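Local structure of methylaspartate ammonia-lyase (Citrobacter amalonaticus, 1KKO) at residues D250-E262 / A290-I304. The protein catalyses the reversible, magnesium-dependent anti elimination of ammonia from L-threo-3-methylaspartate to give mesaconate, as a homodimeric member of the enolase superfamily. Sequence-based numbering, arbitrary orientation.
Sequences DPVRCAEYIASLE and AITKELTRLGSGVKI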
loop_
_atom_site.group_PDB
_atom_site.type_symbol
_atom_site.label_atom_id
_atom_site.label_comp_id
_atom_site.label_asym_id
_atom_site.label_seq_id
_atom_site.Cartn_x
_atom_site.Cartn_y
_atom_site.Cartn_z
ATOM N N ASP A 250 4.539 38.543 6.637
ATOM C CA ASP A 250 5.082 39.150 7.844
ATOM C C ASP A 250 5.346 38.040 8.855
ATOM O O ASP A 250 4.400 37.472 9.396
ATOM C CB ASP A 250 4.049 40.132 8.396
ATOM C CG ASP A 250 4.558 40.932 9.564
ATOM O OD1 ASP A 250 5.452 40.448 10.281
ATOM O OD2 ASP A 250 4.100 42.062 9.846
ATOM N N PRO A 251 6.611 37.741 9.141
ATOM C CA PRO A 251 6.921 36.619 10.042
ATOM C C PRO A 251 6.314 36.781 11.428
ATOM O O PRO A 251 5.934 35.799 12.071
ATOM C CB PRO A 251 8.451 36.625 10.146
ATOM C CG PRO A 251 8.967 37.691 9.265
ATOM C CD PRO A 251 7.817 38.433 8.664
ATOM N N VAL A 252 6.243 38.015 11.901
ATOM C CA VAL A 252 5.669 38.290 13.204
ATOM C C VAL A 252 4.165 37.976 13.251
ATOM O O VAL A 252 3.689 37.344 14.194
ATOM C CB VAL A 252 5.979 39.743 13.631
ATOM C CG1 VAL A 252 5.178 40.133 14.852
ATOM C CG2 VAL A 252 7.479 39.890 13.899
ATOM N N ARG A 253 3.422 38.391 12.229
ATOM C CA ARG A 253 1.987 38.116 12.186
ATOM C C ARG A 253 1.758 36.615 11.989
ATOM O O ARG A 253 0.821 36.041 12.537
ATOM C CB ARG A 253 1.317 38.916 11.071
ATOM C CG ARG A 253 1.198 40.414 11.382
ATOM C CD ARG A 253 0.806 41.268 10.195
ATOM N NE ARG A 253 -0.519 40.951 9.676
ATOM C CZ ARG A 253 -0.909 41.212 8.438
ATOM N NH1 ARG A 253 -0.074 41.792 7.586
ATOM N NH2 ARG A 253 -2.133 40.884 8.039
ATOM N N CYS A 254 2.631 35.989 11.208
ATOM C CA CYS A 254 2.560 34.550 10.997
ATOM C C CYS A 254 2.735 33.836 12.332
ATOM O O CYS A 254 1.952 32.946 12.679
ATOM C CB CYS A 254 3.633 34.102 10.008
ATOM S SG CYS A 254 3.298 34.541 8.281
ATOM N N ALA A 255 3.748 34.242 13.088
ATOM C CA ALA A 255 4.033 33.619 14.377
ATOM C C ALA A 255 2.890 33.825 15.361
ATOM O O ALA A 255 2.530 32.920 16.099
ATOM C CB ALA A 255 5.325 34.149 14.951
ATOM N N GLU A 256 2.312 35.023 15.372
ATOM C CA GLU A 256 1.185 35.292 16.252
ATOM C C GLU A 256 0.050 34.313 15.982
ATOM O O GLU A 256 -0.531 33.750 16.906
ATOM C CB GLU A 256 0.676 36.727 16.059
ATOM C CG GLU A 256 -0.608 37.029 16.817
ATOM C CD GLU A 256 -1.199 38.381 16.463
ATOM O OE1 GLU A 256 -0.921 38.895 15.358
ATOM O OE2 GLU A 256 -1.948 38.929 17.295
ATOM N N TYR A 257 -0.281 34.135 14.706
ATOM C CA TYR A 257 -1.363 33.237 14.330
ATOM C C TYR A 257 -1.037 31.787 14.698
ATOM O O TYR A 257 -1.859 31.082 15.272
ATOM C CB TYR A 257 -1.660 33.330 12.836
ATOM C CG TYR A 257 -2.584 32.227 12.388
ATOM C CD1 TYR A 257 -3.928 32.249 12.725
ATOM C CD2 TYR A 257 -2.100 31.132 11.686
ATOM C CE1 TYR A 257 -4.778 31.229 12.347
ATOM C CE2 TYR A 257 -2.941 30.104 11.300
ATOM C CZ TYR A 257 -4.281 30.155 11.629
ATOM O OH TYR A 257 -5.113 29.131 11.235
ATOM N N ILE A 258 0.164 31.344 14.346
ATOM C CA ILE A 258 0.582 29.978 14.650
ATOM C C ILE A 258 0.509 29.732 16.154
ATOM O O ILE A 258 0.006 28.708 16.604
ATOM C CB ILE A 258 2.001 29.733 14.107
ATOM C CG1 ILE A 258 1.977 29.664 12.577
ATOM C CG2 ILE A 258 2.581 28.438 14.664
ATOM C CD1 ILE A 258 3.318 29.833 11.945
ATOM N N ALA A 259 0.995 30.683 16.943
ATOM C CA ALA A 259 0.955 30.540 18.395
ATOM C C ALA A 259 -0.484 30.424 18.908
ATOM O O ALA A 259 -0.760 29.696 19.867
ATOM C CB ALA A 259 1.658 31.720 19.052
ATOM N N SER A 260 -1.400 31.144 18.263
ATOM C CA SER A 260 -2.801 31.138 18.669
ATOM C C SER A 260 -3.473 29.782 18.467
ATOM O O SER A 260 -4.530 29.518 19.034
ATOM C CB SER A 260 -3.591 32.232 17.931
ATOM O OG SER A 260 -3.954 31.849 16.614
ATOM N N LEU A 261 -2.868 28.918 17.655
ATOM C CA LEU A 261 -3.440 27.599 17.423
ATOM C C LEU A 261 -3.180 26.636 18.578
ATOM O O LEU A 261 -3.860 25.617 18.688
ATOM C CB LEU A 261 -2.899 26.998 16.129
ATOM C CG LEU A 261 -3.250 27.739 14.837
ATOM C CD1 LEU A 261 -2.554 27.077 13.664
ATOM C CD2 LEU A 261 -4.731 27.774 14.593
ATOM N N GLU A 262 -2.218 26.942 19.447
ATOM C CA GLU A 262 -1.869 26.010 20.513
ATOM C C GLU A 262 -3.071 25.633 21.364
ATOM O O GLU A 262 -3.247 24.471 21.713
ATOM C CB GLU A 262 -0.737 26.549 21.401
ATOM C CG GLU A 262 -0.116 25.462 22.268
ATOM C CD GLU A 262 1.079 25.922 23.085
ATOM O OE1 GLU A 262 1.633 27.003 22.808
ATOM O OE2 GLU A 262 1.480 25.175 24.005
ATOM N N ALA A 290 12.928 34.047 11.266
ATOM C CA ALA A 290 12.141 35.123 11.850
ATOM C C ALA A 290 10.867 34.630 12.538
ATOM O O ALA A 290 10.506 35.114 13.603
ATOM C CB ALA A 290 11.818 36.162 10.803
ATOM N N ILE A 291 10.169 33.659 11.943
ATOM C CA ILE A 291 8.984 33.115 12.594
ATOM C C ILE A 291 9.376 32.414 13.898
ATOM O O ILE A 291 8.699 32.570 14.917
ATOM C CB ILE A 291 8.212 32.147 11.661
ATOM C CG1 ILE A 291 7.676 32.905 10.444
ATOM C CG2 ILE A 291 7.068 31.470 12.416
ATOM C CD1 ILE A 291 7.171 31.991 9.332
ATOM N N THR A 292 10.445 31.625 13.847
ATOM C CA THR A 292 10.928 30.909 15.019
ATOM C C THR A 292 11.262 31.906 16.133
ATOM O O THR A 292 10.863 31.713 17.283
ATOM C CB THR A 292 12.151 30.074 14.622
ATOM O OG1 THR A 292 11.750 29.072 13.674
ATOM C CG2 THR A 292 12.696 29.268 15.806
ATOM N N LYS A 293 11.957 32.981 15.771
ATOM C CA LYS A 293 12.317 34.024 16.734
ATOM C C LYS A 293 11.080 34.570 17.433
ATOM O O LYS A 293 11.055 34.715 18.661
ATOM C CB LYS A 293 13.048 35.165 16.027
ATOM C CG LYS A 293 13.621 36.222 16.968
ATOM C CD LYS A 293 14.131 37.442 16.212
ATOM C CE LYS A 293 14.736 38.470 17.156
ATOM N NZ LYS A 293 14.987 39.770 16.480
ATOM N N GLU A 294 10.044 34.896 16.669
ATOM C CA GLU A 294 8.831 35.436 17.273
ATOM C C GLU A 294 8.069 34.403 18.119
ATOM O O GLU A 294 7.508 34.751 19.159
ATOM C CB GLU A 294 7.923 36.072 16.215
ATOM C CG GLU A 294 6.641 36.688 16.759
ATOM C CD GLU A 294 6.851 37.928 17.618
ATOM O OE1 GLU A 294 7.995 38.413 17.743
ATOM O OE2 GLU A 294 5.845 38.416 18.175
ATOM N N LEU A 295 8.046 33.139 17.692
ATOM C CA LEU A 295 7.375 32.097 18.471
ATOM C C LEU A 295 7.995 32.004 19.861
ATOM O O LEU A 295 7.291 31.909 20.875
ATOM C CB LEU A 295 7.464 30.749 17.756
ATOM C CG LEU A 295 6.512 30.596 16.568
ATOM C CD1 LEU A 295 6.804 29.304 15.819
ATOM C CD2 LEU A 295 5.077 30.627 17.019
ATOM N N THR A 296 9.318 32.022 19.882
ATOM C CA THR A 296 10.073 32.004 21.126
ATOM C C THR A 296 9.739 33.233 21.967
ATOM O O THR A 296 9.443 33.122 23.157
ATOM C CB THR A 296 11.560 31.969 20.807
ATOM O OG1 THR A 296 11.890 30.731 20.158
ATOM C CG2 THR A 296 12.392 31.965 22.087
ATOM N N ARG A 297 9.755 34.406 21.344
ATOM C CA ARG A 297 9.443 35.632 22.075
ATOM C C ARG A 297 8.094 35.527 22.777
ATOM O O ARG A 297 7.935 35.992 23.903
ATOM C CB ARG A 297 9.440 36.843 21.145
ATOM C CG ARG A 297 9.494 38.166 21.904
ATOM C CD ARG A 297 9.293 39.378 21.032
ATOM N NE ARG A 297 7.929 39.438 20.517
ATOM C CZ ARG A 297 6.871 39.779 21.234
ATOM N NH1 ARG A 297 7.010 40.119 22.512
ATOM N NH2 ARG A 297 5.669 39.797 20.671
ATOM N N LEU A 298 7.123 34.914 22.106
ATOM C CA LEU A 298 5.785 34.741 22.648
ATOM C C LEU A 298 5.698 33.631 23.695
ATOM O O LEU A 298 4.683 33.509 24.387
ATOM C CB LEU A 298 4.812 34.404 21.516
ATOM C CG LEU A 298 4.605 35.462 20.435
ATOM C CD1 LEU A 298 3.848 34.849 19.276
ATOM C CD2 LEU A 298 3.872 36.676 20.974
ATOM N N GLY A 299 6.746 32.823 23.800
ATOM C CA GLY A 299 6.753 31.678 24.693
ATOM C C GLY A 299 5.847 30.558 24.188
ATOM O O GLY A 299 5.347 29.747 24.968
ATOM N N SER A 300 5.628 30.514 22.876
ATOM C CA SER A 300 4.769 29.497 22.276
ATOM C C SER A 300 5.396 28.109 22.312
ATOM O O SER A 300 6.597 27.954 22.148
ATOM C CB SER A 300 4.475 29.847 20.821
ATOM O OG SER A 300 3.624 28.869 20.236
ATOM N N GLY A 301 4.558 27.097 22.491
ATOM C CA GLY A 301 5.023 25.723 22.452
ATOM C C GLY A 301 4.833 25.097 21.079
ATOM O O GLY A 301 5.141 23.919 20.894
ATOM N N VAL A 302 4.334 25.876 20.124
ATOM C CA VAL A 302 4.091 25.365 18.775
ATOM C C VAL A 302 5.394 25.377 17.990
ATOM O O VAL A 302 6.165 26.324 18.056
ATOM C CB VAL A 302 3.023 26.186 18.022
ATOM C CG1 VAL A 302 2.749 25.575 16.644
ATOM C CG2 VAL A 302 1.731 26.269 18.819
ATOM N N LYS A 303 5.630 24.319 17.223
ATOM C CA LYS A 303 6.864 24.199 16.460
ATOM C C LYS A 303 6.613 24.310 14.960
ATOM O O LYS A 303 5.521 24.021 14.505
ATOM C CB LYS A 303 7.538 22.867 16.786
ATOM C CG LYS A 303 8.092 22.818 18.211
ATOM C CD LYS A 303 8.669 21.456 18.524
ATOM C CE LYS A 303 9.254 21.369 19.914
ATOM N NZ LYS A 303 9.620 19.960 20.218
ATOM N N ILE A 304 7.620 24.749 14.212
ATOM C CA ILE A 304 7.496 24.815 12.752
ATOM C C ILE A 304 8.508 23.890 12.081
ATOM O O ILE A 304 9.594 23.608 12.607
ATOM C CB ILE A 304 7.557 26.265 12.183
ATOM C CG1 ILE A 304 8.890 26.943 12.489
ATOM C CG2 ILE A 304 6.361 27.074 12.686
ATOM C CD1 ILE A 304 9.121 28.222 11.692
HETATM O O HOH W 1 1.286 29.250 21.559
HETATM O O HOH W 2 2.624 28.622 24.985
#
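Two neighbouring outer helices of the TIM barrel, 251-260 and 281-298, pack here through Pro251, Ala255 and Ala259 on one side and Ala290, Ile291, Glu294 and Leu295 on the other. The axes of 251-260 and 290-298 approach to 8.1 Å and cross at -50°, a spacing consistent with the small residues at the interface. At the N-terminal end Pro251 CB presses on Ala290 CB at 3.5 Å, a tight carbon pair. Ile291 is a knob in the hole formed by Pro251, Cys254, Ala255 and Ile258: CG1 lies against Pro251, CD1 reaches Cys254 CB, and CG2 turns to Ala255 CB and Ile258 CD1. The methyl of Ala255 also meets the aliphatic part of Glu294, CB to CG 3.4 Å. Glu294 bends there (chi2 68°), and its carboxylate, beside the Val252 methyls, is gripped side-on by Arg297 through NE and NH2.

Deeper, Ile258 bridges helix and barrel strand. Its first torsion leaves CG2 to pack on Val302 CG1 at 3.5 Å, while the CG1 branch carries CD1 to Ile304 CG2 on strand 303-306, which leads to the magnesium ligand Asp307.

The polar end lies where helix 281-298 closes in a Schellman motif at Gly299. Gly301 N donates to Glu262 OE1 at 2.9 Å in a nearly straight bond. The donor stands 41° out of the carboxylate plane. One water donates to Ala259 O and Glu262 OE1 and accepts from Ser300 OG; a second donates to Glu262 OE1 and Gly299 O. Ser300 OG in turn accepts from Val302 N at 3.1 Å, an ST turn. Glu262 OE1 thus receives three hydrogen bonds, a concentration of donors that would probably favour the ionised carboxylate and ties the turn 299-302 to Glu262 and Ala259.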